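Local coordinates for protein dipicolinate synthase subunit A (Bacillus halodurans, PDB 3D4O) that probably serves as one subunit of the enzyme that makes dipicolinate, the spore compound, and appears to be a dinucleotide-binding oxidoreductase, at residues K6-I11 with A29-V34; V54-V59 with E92-H97; E139-M144 with R172-L177; F151-A156 with V214-N219; N229-M234 with R253-R258. All coordinates share one frame; numbering follows the deposited sequence.

Contact 1: residues K6-I11 with A29-V34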
# COMPACT_ATOMS: atom_id res chain seq x y z
N LYS C 6 -28.83 27.23 13.52
CA LYS C 6 -27.59 27.56 12.82
C LYS C 6 -27.67 27.10 11.38
O LYS C 6 -28.27 26.09 11.08
CB LYS C 6 -26.36 27.04 13.56
CG LYS C 6 -26.19 27.84 14.85
CD LYS C 6 -24.78 27.81 15.44
CE LYS C 6 -24.61 29.00 16.39
NZ LYS C 6 -23.19 29.25 16.83
N HIS C 7 -27.15 27.93 10.49
CA HIS C 7 -27.16 27.64 9.07
C HIS C 7 -25.76 27.62 8.54
O HIS C 7 -25.04 28.62 8.60
CB HIS C 7 -28.02 28.66 8.32
CG HIS C 7 -27.92 28.57 6.83
ND1 HIS C 7 -27.66 27.39 6.16
CD2 HIS C 7 -28.13 29.50 5.87
CE1 HIS C 7 -27.66 27.62 4.86
NE2 HIS C 7 -27.94 28.89 4.66
N VAL C 8 -25.36 26.46 8.03
CA VAL C 8 -24.03 26.29 7.46
C VAL C 8 -24.09 25.85 5.99
O VAL C 8 -24.98 25.13 5.55
CB VAL C 8 -23.12 25.28 8.28
CG1 VAL C 8 -23.34 25.44 9.78
CG2 VAL C 8 -23.37 23.84 7.88
N VAL C 9 -23.13 26.37 5.23
CA VAL C 9 -22.97 25.98 3.85
C VAL C 9 -21.70 25.14 3.80
O VAL C 9 -20.65 25.52 4.30
CB VAL C 9 -22.91 27.17 2.86
CG1 VAL C 9 -21.75 28.08 3.13
CG2 VAL C 9 -22.84 26.65 1.41
N ILE C 10 -21.89 23.96 3.23
CA ILE C 10 -20.86 22.98 3.01
C ILE C 10 -20.63 22.93 1.53
O ILE C 10 -21.51 22.55 0.76
CB ILE C 10 -21.28 21.58 3.54
CG1 ILE C 10 -21.55 21.63 5.06
CG2 ILE C 10 -20.21 20.54 3.27
CD1 ILE C 10 -21.71 20.24 5.72
N ILE C 11 -19.42 23.30 1.15
CA ILE C 11 -19.03 23.45 -0.25
C ILE C 11 -17.90 22.51 -0.57
O ILE C 11 -16.80 22.65 -0.06
CB ILE C 11 -18.59 24.89 -0.53
CG1 ILE C 11 -19.67 25.87 -0.04
CG2 ILE C 11 -18.34 25.12 -2.03
CD1 ILE C 11 -19.33 27.33 -0.27
N ALA C 29 -28.75 21.02 12.47
CA ALA C 29 -28.26 22.20 11.73
C ALA C 29 -28.94 22.33 10.38
O ALA C 29 -29.36 21.34 9.77
CB ALA C 29 -26.74 22.14 11.55
N LYS C 30 -29.07 23.56 9.92
CA LYS C 30 -29.58 23.81 8.56
C LYS C 30 -28.37 23.79 7.65
O LYS C 30 -27.41 24.51 7.90
CB LYS C 30 -30.33 25.13 8.44
CG LYS C 30 -30.83 25.41 7.02
CD LYS C 30 -31.57 26.76 6.93
CE LYS C 30 -31.94 27.12 5.48
NZ LYS C 30 -32.55 28.45 5.38
N ILE C 31 -28.44 22.96 6.61
CA ILE C 31 -27.31 22.74 5.69
C ILE C 31 -27.58 22.90 4.20
O ILE C 31 -28.28 22.11 3.59
CB ILE C 31 -26.75 21.30 5.84
CG1 ILE C 31 -26.40 20.99 7.30
CG2 ILE C 31 -25.53 21.11 4.92
CD1 ILE C 31 -26.25 19.49 7.63
N SER C 32 -26.97 23.94 3.63
CA SER C 32 -26.99 24.17 2.19
C SER C 32 -25.79 23.45 1.63
O SER C 32 -24.65 23.70 2.04
CB SER C 32 -26.93 25.66 1.86
OG SER C 32 -28.12 26.31 2.25
N LEU C 33 -26.04 22.51 0.72
CA LEU C 33 -24.97 21.61 0.23
C LEU C 33 -24.61 21.79 -1.24
O LEU C 33 -25.35 21.41 -2.15
CB LEU C 33 -25.37 20.15 0.51
CG LEU C 33 -24.33 19.06 0.36
CD1 LEU C 33 -23.18 19.26 1.37
CD2 LEU C 33 -25.02 17.66 0.52
N VAL C 34 -23.41 22.33 -1.45
CA VAL C 34 -22.93 22.63 -2.81
C VAL C 34 -21.83 21.69 -3.25
O VAL C 34 -20.86 21.44 -2.51
CB VAL C 34 -22.42 24.11 -2.90
CG1 VAL C 34 -22.05 24.47 -4.33
CG2 VAL C 34 -23.45 25.07 -2.36
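Strands 7-11 and 30-34 run parallel, their axes 4.8 Å apart and crossing at -22°. Five backbone hydrogen bonds, each donor nearly along the C=O axis, join them, from K30 N to K6 O at one end to V34 N to I10 O, 2.9 Å, at the other. The closest apolar packing is on the face carrying V8, I10, I31 and L33. There I10 CB lies 3.7 Å from L33 CD1, the side chains alongside and pointing the same way, while I10 CD1 reaches obliquely to I31 CG2. The strands are the arms of a right-handed beta-alpha-beta crossover of a Rossmann-type fold, whose connecting helix 15-26 covers this face through I21 and L24. The other face is polar near its start. H7, with CG anti to the backbone N (chi1 171°), turns its ring along the neighbouring strand, so ND1 makes a weak bond of 3.4 Å to K30 O, and CE1 meets S32 OG at 3.0 Å at the ring edge. Over one ring face comes the extended K30 chain, CD 4.2 Å from the H7 ring centroid in a CH-pi contact. K30 is exposed, and K6 leads away to bond through NZ with L289 O.

Contact 2: residues V54-V59 with E92-H97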
# COMPACT_ATOMS: atom_id res chain seq x y z
N VAL C 54 -27.11 30.00 -3.21
CA VAL C 54 -26.85 30.12 -1.76
C VAL C 54 -27.40 31.43 -1.21
O VAL C 54 -27.34 32.46 -1.87
CB VAL C 54 -25.34 29.91 -1.42
CG1 VAL C 54 -25.06 30.07 0.08
CG2 VAL C 54 -24.87 28.52 -1.87
N ASP C 55 -28.00 31.34 -0.03
CA ASP C 55 -28.61 32.48 0.67
C ASP C 55 -27.60 33.00 1.68
O ASP C 55 -27.73 32.80 2.89
CB ASP C 55 -29.90 32.04 1.38
CG ASP C 55 -30.55 33.14 2.20
OD1 ASP C 55 -30.38 34.34 1.88
OD2 ASP C 55 -31.25 32.80 3.17
N TRP C 56 -26.63 33.73 1.14
CA TRP C 56 -25.44 34.16 1.91
C TRP C 56 -25.70 34.94 3.18
O TRP C 56 -24.98 34.77 4.15
CB TRP C 56 -24.42 34.92 1.04
CG TRP C 56 -23.93 34.15 -0.14
CD1 TRP C 56 -24.32 34.31 -1.45
CD2 TRP C 56 -23.04 33.04 -0.12
NE1 TRP C 56 -23.69 33.38 -2.24
CE2 TRP C 56 -22.90 32.59 -1.45
CE3 TRP C 56 -22.33 32.38 0.89
CZ2 TRP C 56 -22.08 31.53 -1.79
CZ3 TRP C 56 -21.52 31.32 0.55
CH2 TRP C 56 -21.40 30.90 -0.78
N ASN C 57 -26.72 35.79 3.17
CA ASN C 57 -26.97 36.66 4.35
C ASN C 57 -27.64 35.95 5.54
O ASN C 57 -28.00 36.58 6.53
CB ASN C 57 -27.64 38.01 3.98
CG ASN C 57 -28.96 37.87 3.29
OD1 ASN C 57 -29.63 36.84 3.41
ND2 ASN C 57 -29.37 38.92 2.57
N THR C 58 -27.74 34.62 5.47
CA THR C 58 -28.33 33.84 6.59
C THR C 58 -27.41 32.72 7.08
O THR C 58 -27.73 31.96 8.00
CB THR C 58 -29.71 33.25 6.22
OG1 THR C 58 -29.59 32.36 5.10
CG2 THR C 58 -30.69 34.37 5.88
N VAL C 59 -26.24 32.67 6.47
CA VAL C 59 -25.22 31.65 6.72
C VAL C 59 -24.30 31.98 7.88
O VAL C 59 -23.60 32.99 7.87
CB VAL C 59 -24.37 31.48 5.46
CG1 VAL C 59 -23.19 30.61 5.72
CG2 VAL C 59 -25.27 30.95 4.31
N GLU C 92 -19.02 38.51 1.34
CA GLU C 92 -19.41 39.82 1.92
C GLU C 92 -20.91 39.88 2.16
O GLU C 92 -21.42 40.78 2.85
CB GLU C 92 -19.05 40.98 0.99
CG GLU C 92 -20.13 41.29 -0.05
CD GLU C 92 -19.65 42.13 -1.17
OE1 GLU C 92 -18.52 42.65 -1.08
OE2 GLU C 92 -20.42 42.25 -2.15
N LYS C 93 -21.62 38.95 1.51
CA LYS C 93 -23.07 38.85 1.68
C LYS C 93 -23.37 38.14 2.98
O LYS C 93 -24.49 38.20 3.46
CB LYS C 93 -23.79 38.13 0.53
CG LYS C 93 -24.37 39.04 -0.56
CD LYS C 93 -23.51 39.16 -1.79
CE LYS C 93 -23.47 37.83 -2.57
NZ LYS C 93 -22.58 37.84 -3.77
N THR C 94 -22.37 37.49 3.56
CA THR C 94 -22.58 36.74 4.81
C THR C 94 -22.74 37.70 6.00
O THR C 94 -22.40 38.88 5.90
CB THR C 94 -21.47 35.70 5.08
OG1 THR C 94 -20.22 36.35 5.34
CG2 THR C 94 -21.32 34.72 3.90
N PRO C 95 -23.32 37.21 7.10
CA PRO C 95 -23.40 38.05 8.28
C PRO C 95 -22.03 38.25 8.87
O PRO C 95 -21.11 37.46 8.62
CB PRO C 95 -24.29 37.26 9.24
CG PRO C 95 -24.93 36.19 8.43
CD PRO C 95 -24.02 35.93 7.29
N ASN C 96 -21.92 39.31 9.64
CA ASN C 96 -20.65 39.70 10.26
C ASN C 96 -19.98 38.56 11.01
O ASN C 96 -18.77 38.38 10.96
CB ASN C 96 -20.86 40.89 11.22
N HIS C 97 -20.81 37.78 11.69
CA HIS C 97 -20.34 36.68 12.55
C HIS C 97 -19.99 35.41 11.80
O HIS C 97 -19.44 34.48 12.38
CB HIS C 97 -21.36 36.34 13.64
CG HIS C 97 -22.69 35.93 13.10
ND1 HIS C 97 -22.97 34.64 12.73
CD2 HIS C 97 -23.79 36.66 12.83
CE1 HIS C 97 -24.21 34.58 12.27
NE2 HIS C 97 -24.72 35.80 12.31
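The hydroxyl T94 OG1 is gripped by two hydrogen bonds, with I91 O of the preceding helix and with R118 NE. T94 OG1 occupies the crowded position between backbone N and carbonyl carbon (chi1 67°), which leaves CG2 anti to the carbonyl carbon, 3.9 Å from W56 CE3. The 3-10 turn 56-58 also meets this loop through its backbone: W56 O takes a nearly straight CA-H...O contact from T94 CA at 3.2 Å, and N57 CA sits 3.1 Å from K93 O. Beside these, W56 CB presses on K93 CB at 3.3 Å, and the bent lysine chain brings CE to W56 CD1. V54 CG1 lies over the centre of the indole, 3.4 Å above its plane. P95 sets CD and CG against carbonyl oxygens, CD 3.0 Å from V59 O just after the turn and CG 3.6 Å from N57 O within it. An alanine here has neither CG nor CD, so those contacts would be lost and the fit of the loop against the turn would probably loosen. The pair joins the connections leading into strands 61-63 and 99-102, with W56 and T94 on I62 and V59 against H7 and V9 of strand 7-11.

Contact 3: residues E139-M144 with R172-L177. With EDO (1,2-ethanediol), chain L.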
# COMPACT_ATOMS: atom_id res chain seq x y z
N GLU C 139 -0.55 5.97 6.65
CA GLU C 139 -1.13 4.76 6.11
C GLU C 139 -1.17 4.85 4.62
O GLU C 139 -0.78 3.93 3.92
CB GLU C 139 -2.51 4.43 6.68
CG GLU C 139 -2.37 3.91 8.11
CD GLU C 139 -3.62 3.35 8.73
OE1 GLU C 139 -4.61 2.99 8.02
OE2 GLU C 139 -3.61 3.19 9.98
N GLY C 140 -1.63 5.98 4.12
CA GLY C 140 -1.70 6.18 2.69
C GLY C 140 -0.33 6.21 2.04
O GLY C 140 -0.14 5.72 0.94
N THR C 141 0.63 6.80 2.75
CA THR C 141 2.00 6.90 2.26
C THR C 141 2.63 5.50 2.16
O THR C 141 3.28 5.15 1.21
CB THR C 141 2.86 7.82 3.18
OG1 THR C 141 2.27 9.12 3.20
CG2 THR C 141 4.34 7.93 2.67
N ILE C 142 2.34 4.68 3.14
CA ILE C 142 2.84 3.31 3.16
C ILE C 142 2.21 2.54 2.02
O ILE C 142 2.89 1.83 1.27
CB ILE C 142 2.56 2.68 4.52
CG1 ILE C 142 3.65 3.14 5.49
CG2 ILE C 142 2.51 1.13 4.48
CD1 ILE C 142 3.25 2.86 6.94
N MSE C 143 0.89 2.68 1.89
CA MSE C 143 0.17 1.96 0.83
C MSE C 143 0.76 2.35 -0.52
O MSE C 143 0.99 1.53 -1.38
CB MSE C 143 -1.33 2.28 0.86
CG MSE C 143 -2.07 1.81 -0.40
SE MSE C 143 -3.82 2.68 -0.63
CE MSE C 143 -3.21 4.48 -1.20
N MSE C 144 1.05 3.63 -0.69
CA MSE C 144 1.62 4.10 -1.98
C MSE C 144 3.03 3.57 -2.27
O MSE C 144 3.39 3.25 -3.41
CB MSE C 144 1.74 5.62 -2.04
CG MSE C 144 0.56 6.43 -1.57
SE MSE C 144 0.08 7.76 -2.89
CE MSE C 144 -0.61 6.12 -3.79
N ARG C 172 8.05 6.79 11.77
CA ARG C 172 7.82 5.74 12.77
C ARG C 172 7.23 4.47 12.13
O ARG C 172 7.62 3.35 12.44
CB ARG C 172 6.90 6.29 13.89
CG ARG C 172 6.75 5.38 15.11
CD ARG C 172 5.99 6.07 16.31
NE ARG C 172 6.81 6.81 17.30
CZ ARG C 172 6.77 8.14 17.50
NH1 ARG C 172 5.96 8.87 16.76
NH2 ARG C 172 7.51 8.72 18.48
N LYS C 173 6.30 4.68 11.24
CA LYS C 173 5.63 3.58 10.54
C LYS C 173 6.53 2.90 9.48
O LYS C 173 6.44 1.72 9.29
CB LYS C 173 4.29 4.02 9.95
CG LYS C 173 3.26 4.08 11.06
CD LYS C 173 1.86 4.49 10.61
CE LYS C 173 0.79 4.12 11.69
NZ LYS C 173 0.89 4.65 13.05
N PHE C 174 7.38 3.64 8.80
CA PHE C 174 8.24 2.97 7.84
C PHE C 174 9.22 2.08 8.61
O PHE C 174 9.50 0.94 8.21
CB PHE C 174 8.93 3.92 6.87
CG PHE C 174 8.12 4.21 5.67
CD1 PHE C 174 8.21 3.40 4.55
CD2 PHE C 174 7.21 5.26 5.65
CE1 PHE C 174 7.43 3.62 3.44
CE2 PHE C 174 6.45 5.50 4.55
CZ PHE C 174 6.55 4.69 3.43
N ALA C 175 9.65 2.58 9.76
CA ALA C 175 10.61 1.86 10.58
C ALA C 175 9.98 0.62 11.16
O ALA C 175 10.56 -0.46 11.15
CB ALA C 175 11.17 2.73 11.67
N ALA C 176 8.75 0.75 11.64
CA ALA C 176 8.08 -0.38 12.30
C ALA C 176 7.78 -1.46 11.26
O ALA C 176 7.61 -2.64 11.60
CB ALA C 176 6.82 0.04 13.06
N LEU C 177 7.79 -1.05 10.01
CA LEU C 177 7.59 -1.97 8.89
C LEU C 177 8.90 -2.61 8.33
O LEU C 177 8.88 -3.33 7.32
CB LEU C 177 6.85 -1.30 7.74
CG LEU C 177 5.34 -1.08 7.91
CD1 LEU C 177 4.80 -0.87 6.49
CD2 LEU C 177 4.63 -2.28 8.57
C1 EDO L . 10.87 4.04 15.41
O1 EDO L . 10.93 4.49 16.76
C2 EDO L . 10.43 2.58 15.36
O2 EDO L . 9.18 2.51 14.70
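From CB, the side chain of I142 forks into two branches that both reach segment 172-177. CG1, anti to the carbonyl carbon (chi1 -81°), passes over a face of the F174 ring, 4.0 Å from its centroid and offset toward the rim, a CH-pi contact. CG2, anti to the backbone N, meets L177 CD1 tip to tip at 3.6 Å. Extension at chi2 (165°) carries the end of the longer branch onward, so that CD1 presses on K173 CB at 3.4 Å, tighter than usual for two carbons, and also comes near L177 CD1. T141 supplies a second approach to the same ring: its CG2 stands in the ring plane at the edge, 3.7 Å from F174 CE2, while its OG1 turns back to T137 O of its own helix. The axes of segments 139-144 and 172-176 approach to 10.3 Å and cross at -47°. Helix 165-176 follows strand 157-161 of the second Rossmann-type sheet, after what is consistent with a glycine-rich GxGxxG turn. F174 and T141 both rest on I218 of strand 216-219. E139 turns away and bonds I153 N and H154 N of the second subunit. A 1,2-ethanediol, probably from the crystallisation liquor, hydrogen-bonds R172 O weakly.

Contact 4: residues F151-A156 with V214-N219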
# COMPACT_ATOMS: atom_id res chain seq x y z
N PHE C 151 10.11 -3.59 -5.33
CA PHE C 151 10.90 -4.17 -4.24
C PHE C 151 10.17 -3.94 -2.92
O PHE C 151 9.27 -3.10 -2.82
CB PHE C 151 12.32 -3.53 -4.18
CG PHE C 151 12.30 -2.02 -4.11
CD1 PHE C 151 12.13 -1.37 -2.90
CD2 PHE C 151 12.44 -1.26 -5.26
CE1 PHE C 151 12.09 0.04 -2.84
CE2 PHE C 151 12.41 0.12 -5.19
CZ PHE C 151 12.24 0.77 -3.97
N THR C 152 10.57 -4.69 -1.89
CA THR C 152 9.96 -4.53 -0.55
C THR C 152 10.48 -3.30 0.16
O THR C 152 11.64 -2.92 0.07
CB THR C 152 10.21 -5.77 0.39
OG1 THR C 152 11.63 -5.98 0.55
CG2 THR C 152 9.52 -7.08 -0.17
N ILE C 153 9.57 -2.67 0.88
CA ILE C 153 9.90 -1.56 1.79
C ILE C 153 10.74 -2.13 2.93
O ILE C 153 11.64 -1.47 3.45
CB ILE C 153 8.63 -0.90 2.38
CG1 ILE C 153 7.75 -0.37 1.26
CG2 ILE C 153 9.01 0.22 3.32
CD1 ILE C 153 8.51 0.47 0.27
N HIS C 154 10.44 -3.37 3.28
CA HIS C 154 11.21 -4.09 4.28
C HIS C 154 12.64 -4.19 3.76
O HIS C 154 12.88 -4.66 2.63
CB HIS C 154 10.60 -5.49 4.49
CG HIS C 154 11.22 -6.28 5.61
ND1 HIS C 154 12.55 -6.59 5.62
CD2 HIS C 154 10.68 -6.86 6.71
CE1 HIS C 154 12.82 -7.32 6.69
NE2 HIS C 154 11.70 -7.50 7.37
N GLY C 155 13.58 -3.67 4.53
CA GLY C 155 14.98 -3.75 4.18
C GLY C 155 15.49 -2.67 3.25
O GLY C 155 16.68 -2.55 3.00
N ALA C 156 14.57 -1.86 2.76
CA ALA C 156 14.92 -0.76 1.83
C ALA C 156 15.41 0.43 2.61
O ALA C 156 15.17 0.54 3.80
CB ALA C 156 13.67 -0.33 1.00
N VAL C 214 19.25 6.13 -1.23
CA VAL C 214 17.86 6.03 -0.80
C VAL C 214 16.93 5.50 -1.87
O VAL C 214 16.93 5.95 -3.03
CB VAL C 214 17.37 7.37 -0.22
CG1 VAL C 214 15.91 7.33 0.04
CG2 VAL C 214 18.16 7.62 1.07
N ASP C 215 16.10 4.58 -1.42
CA ASP C 215 15.15 3.90 -2.30
C ASP C 215 13.79 4.59 -2.38
O ASP C 215 13.12 4.55 -3.40
CB ASP C 215 14.92 2.50 -1.80
CG ASP C 215 16.15 1.67 -1.84
OD1 ASP C 215 16.80 1.66 -2.90
OD2 ASP C 215 16.43 1.02 -0.81
N VAL C 216 13.36 5.13 -1.25
CA VAL C 216 12.09 5.86 -1.16
C VAL C 216 12.32 7.06 -0.28
O VAL C 216 12.86 6.94 0.82
CB VAL C 216 10.91 5.02 -0.59
CG1 VAL C 216 9.58 5.86 -0.60
CG2 VAL C 216 10.69 3.73 -1.41
N CYS C 217 11.95 8.21 -0.80
CA CYS C 217 12.09 9.46 -0.08
C CYS C 217 10.74 10.14 0.06
O CYS C 217 10.06 10.40 -0.93
CB CYS C 217 13.03 10.35 -0.85
SG CYS C 217 13.29 11.99 -0.11
N ILE C 218 10.36 10.39 1.31
CA ILE C 218 9.10 11.06 1.62
C ILE C 218 9.38 12.44 2.14
O ILE C 218 10.02 12.60 3.17
CB ILE C 218 8.30 10.28 2.71
CG1 ILE C 218 8.09 8.84 2.20
CG2 ILE C 218 7.02 11.04 3.02
CD1 ILE C 218 8.45 7.78 3.20
N ASN C 219 8.94 13.46 1.40
CA ASN C 219 9.10 14.82 1.88
C ASN C 219 7.89 15.35 2.63
O ASN C 219 6.76 15.20 2.17
CB ASN C 219 9.40 15.80 0.76
CG ASN C 219 9.52 17.23 1.30
OD1 ASN C 219 10.29 17.49 2.21
ND2 ASN C 219 8.70 18.13 0.78
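Apolar and van der Waals contacts carry most of this meeting between the loop 151-156 and the start of strand 216-219. F151, with CG in the crowded position between backbone N and carbonyl carbon (chi1 53°), swings its ring toward the strand; CZ comes 3.9 Å from D215 CB, and V216 CG2 stands at the ring edge, 4.2 Å from F151 CE1. I153 CD1 reaches the same V216 methyl at 4.3 Å, and D215 OD2 lies 3.6 Å from A156 CB. An alanine here in place of F151 would have no ring to touch D215 CB and V216 CG2, and would probably loosen the loop against the strand.

The polar contacts centre on D215, whose carboxylate plane is 54° from the F151 ring. Its OD2 accepts from N157 N, the next residue of the loop chain, while OD1 bonds H237 NE2, so the carboxylate would probably stabilise a protonated histidine.

Hydrogen bonds also shape the loop itself. Residues 153-156 form a type II turn, closed by A156 N to I153 O at 3.0 Å; at G155 (phi 85°) a beta carbon would collide with the H154 carbonyl oxygen. T152 OG1 donates to H154 O at 2.8 Å, on an in-plane lone pair, and T152 N bonds T276 OG1 of the second subunit.

The loop leads into strand 157-161, which lies beside 216-219 in a parallel sheet of order 3-2-1-4-5-6. This is the Rossmann arrangement, and the contact lies at the N-terminal ends of its two central strands, opposite the edge where such folds bind their dinucleotide.

Contact 5: residues N229-M234 with R253-R258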
# COMPACT_ATOMS: atom_id res chain seq x y z
N ASN C 229 20.16 19.05 -7.57
CA ASN C 229 21.46 18.47 -7.15
C ASN C 229 21.24 17.28 -6.26
O ASN C 229 21.99 16.31 -6.30
CB ASN C 229 22.41 19.48 -6.48
CG ASN C 229 23.49 19.98 -7.45
OD1 ASN C 229 24.18 19.17 -8.08
ND2 ASN C 229 23.65 21.30 -7.55
N VAL C 230 20.18 17.34 -5.49
CA VAL C 230 19.87 16.22 -4.61
C VAL C 230 19.43 15.06 -5.49
O VAL C 230 19.97 13.95 -5.44
CB VAL C 230 18.75 16.57 -3.62
CG1 VAL C 230 18.27 15.33 -2.88
CG2 VAL C 230 19.26 17.63 -2.63
N LEU C 231 18.43 15.36 -6.29
CA LEU C 231 17.89 14.39 -7.24
C LEU C 231 18.99 13.78 -8.10
O LEU C 231 18.99 12.58 -8.34
CB LEU C 231 16.80 15.03 -8.15
CG LEU C 231 15.44 15.31 -7.49
CD1 LEU C 231 14.55 16.18 -8.35
CD2 LEU C 231 14.73 14.05 -7.13
N ALA C 232 19.95 14.59 -8.53
CA ALA C 232 21.01 14.11 -9.42
C ALA C 232 21.86 12.98 -8.81
O ALA C 232 22.41 12.14 -9.52
CB ALA C 232 21.91 15.26 -9.85
N GLU C 233 21.93 12.96 -7.49
CA GLU C 233 22.74 11.95 -6.76
C GLU C 233 21.96 10.73 -6.34
O GLU C 233 22.52 9.73 -5.88
CB GLU C 233 23.40 12.60 -5.54
CG GLU C 233 24.69 13.35 -5.92
CD GLU C 233 25.76 12.37 -6.38
OE1 GLU C 233 26.01 11.38 -5.66
OE2 GLU C 233 26.34 12.57 -7.48
N MSE C 234 20.66 10.80 -6.50
CA MSE C 234 19.78 9.68 -6.08
C MSE C 234 19.82 8.52 -7.03
O MSE C 234 20.15 8.69 -8.18
CB MSE C 234 18.33 10.14 -5.96
CG MSE C 234 18.06 10.89 -4.70
SE MSE C 234 16.25 11.63 -4.62
CE MSE C 234 15.37 10.56 -5.94
N ARG C 253 10.26 19.20 -12.03
CA ARG C 253 10.62 19.33 -13.43
C ARG C 253 11.93 18.56 -13.63
O ARG C 253 12.08 17.80 -14.58
CB ARG C 253 10.73 20.80 -13.88
N TYR C 254 12.86 18.72 -12.69
CA TYR C 254 14.15 18.03 -12.82
C TYR C 254 14.02 16.52 -12.62
O TYR C 254 14.66 15.73 -13.30
CB TYR C 254 15.22 18.59 -11.89
CG TYR C 254 16.56 17.94 -12.14
CD1 TYR C 254 17.34 18.32 -13.21
CD2 TYR C 254 17.03 16.89 -11.34
CE1 TYR C 254 18.55 17.72 -13.48
CE2 TYR C 254 18.25 16.29 -11.60
CZ TYR C 254 19.01 16.70 -12.68
OH TYR C 254 20.22 16.11 -12.96
N ALA C 255 13.17 16.14 -11.68
CA ALA C 255 12.97 14.71 -11.36
C ALA C 255 12.54 14.00 -12.62
O ALA C 255 13.09 12.99 -13.05
CB ALA C 255 11.90 14.53 -10.28
N GLU C 256 11.54 14.61 -13.22
CA GLU C 256 10.94 14.12 -14.45
C GLU C 256 12.00 14.00 -15.55
O GLU C 256 12.12 12.99 -16.23
CB GLU C 256 9.83 15.08 -14.83
CG GLU C 256 9.02 14.70 -16.03
CD GLU C 256 7.78 15.59 -16.16
OE1 GLU C 256 7.20 16.01 -15.11
OE2 GLU C 256 7.37 15.87 -17.30
N LYS C 257 12.83 15.03 -15.64
CA LYS C 257 13.88 15.09 -16.63
C LYS C 257 14.89 13.96 -16.45
O LYS C 257 15.35 13.38 -17.43
CB LYS C 257 14.60 16.44 -16.60
N ARG C 258 15.24 13.64 -15.22
CA ARG C 258 16.24 12.59 -15.01
C ARG C 258 15.60 11.23 -14.73
O ARG C 258 16.26 10.28 -14.32
CB ARG C 258 17.27 12.95 -13.93
CG ARG C 258 16.80 12.83 -12.53
CD ARG C 258 17.89 12.23 -11.68
NE ARG C 258 18.19 10.85 -12.12
CZ ARG C 258 19.06 10.04 -11.52
NH1 ARG C 258 19.73 10.44 -10.46
NH2 ARG C 258 19.25 8.81 -11.99
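Helices 229-233 and 253-257 run side by side in nearly the same direction, their axes 9.6 Å apart with a signed crossing angle of -23°; L231 and A255 are the closest backbone pair. R258 is the first residue after its helix to leave helical angles, and it returns a long side chain to the end of the other helix. Between the two helices L231 provides the apolar bridge. Its CB stands in the plane of the Y254 ring at the edge, 3.7 Å from Y254 CD2, and its CD1 touches A255 CB at 3.7 Å. A232 CB lies 3.6 Å from Y254 OH, next to the same ring. R258, bent at chi2 and chi3, with CG in the crowded position (chi1 76°), brings NH1 to L231 O at 3.1 Å, on a lone pair in the carbonyl plane and 20° out of the guanidinium plane. NH1 also bonds M234 O weakly at 2.9 Å. L231 O accepts M234 N as well, so two donors share it. Held among carbonyls at the C-terminal end of a helix, the guanidinium is likely to be favoured by the negative end of the helix dipole, which suits a group expected to carry a positive charge.

How the contacts relate
Reading from the N terminus, contact 1 closes the first beta-alpha-beta loop, from strand 7-11 through helix 15-26 to strand 30-34. Contact 2 follows in series, closing 54-59 onto 92-97, and touches contact 1 through H7, V9 and V34; both belong to the N-terminal domain. The C-terminal domain holds the rest. Contacts 3 and 4 cross, since 151-156 lies between the helices of contact 3 and strand segment 214-219 comes after both; they touch around F174, I153 and I218, with centres about 10 Å apart, and both reach the second subunit. Contact 5 then closes helix 228-233 onto helix 252-257, following strand 216-219, about 17 Å from contact 4 between centres. None nests within another.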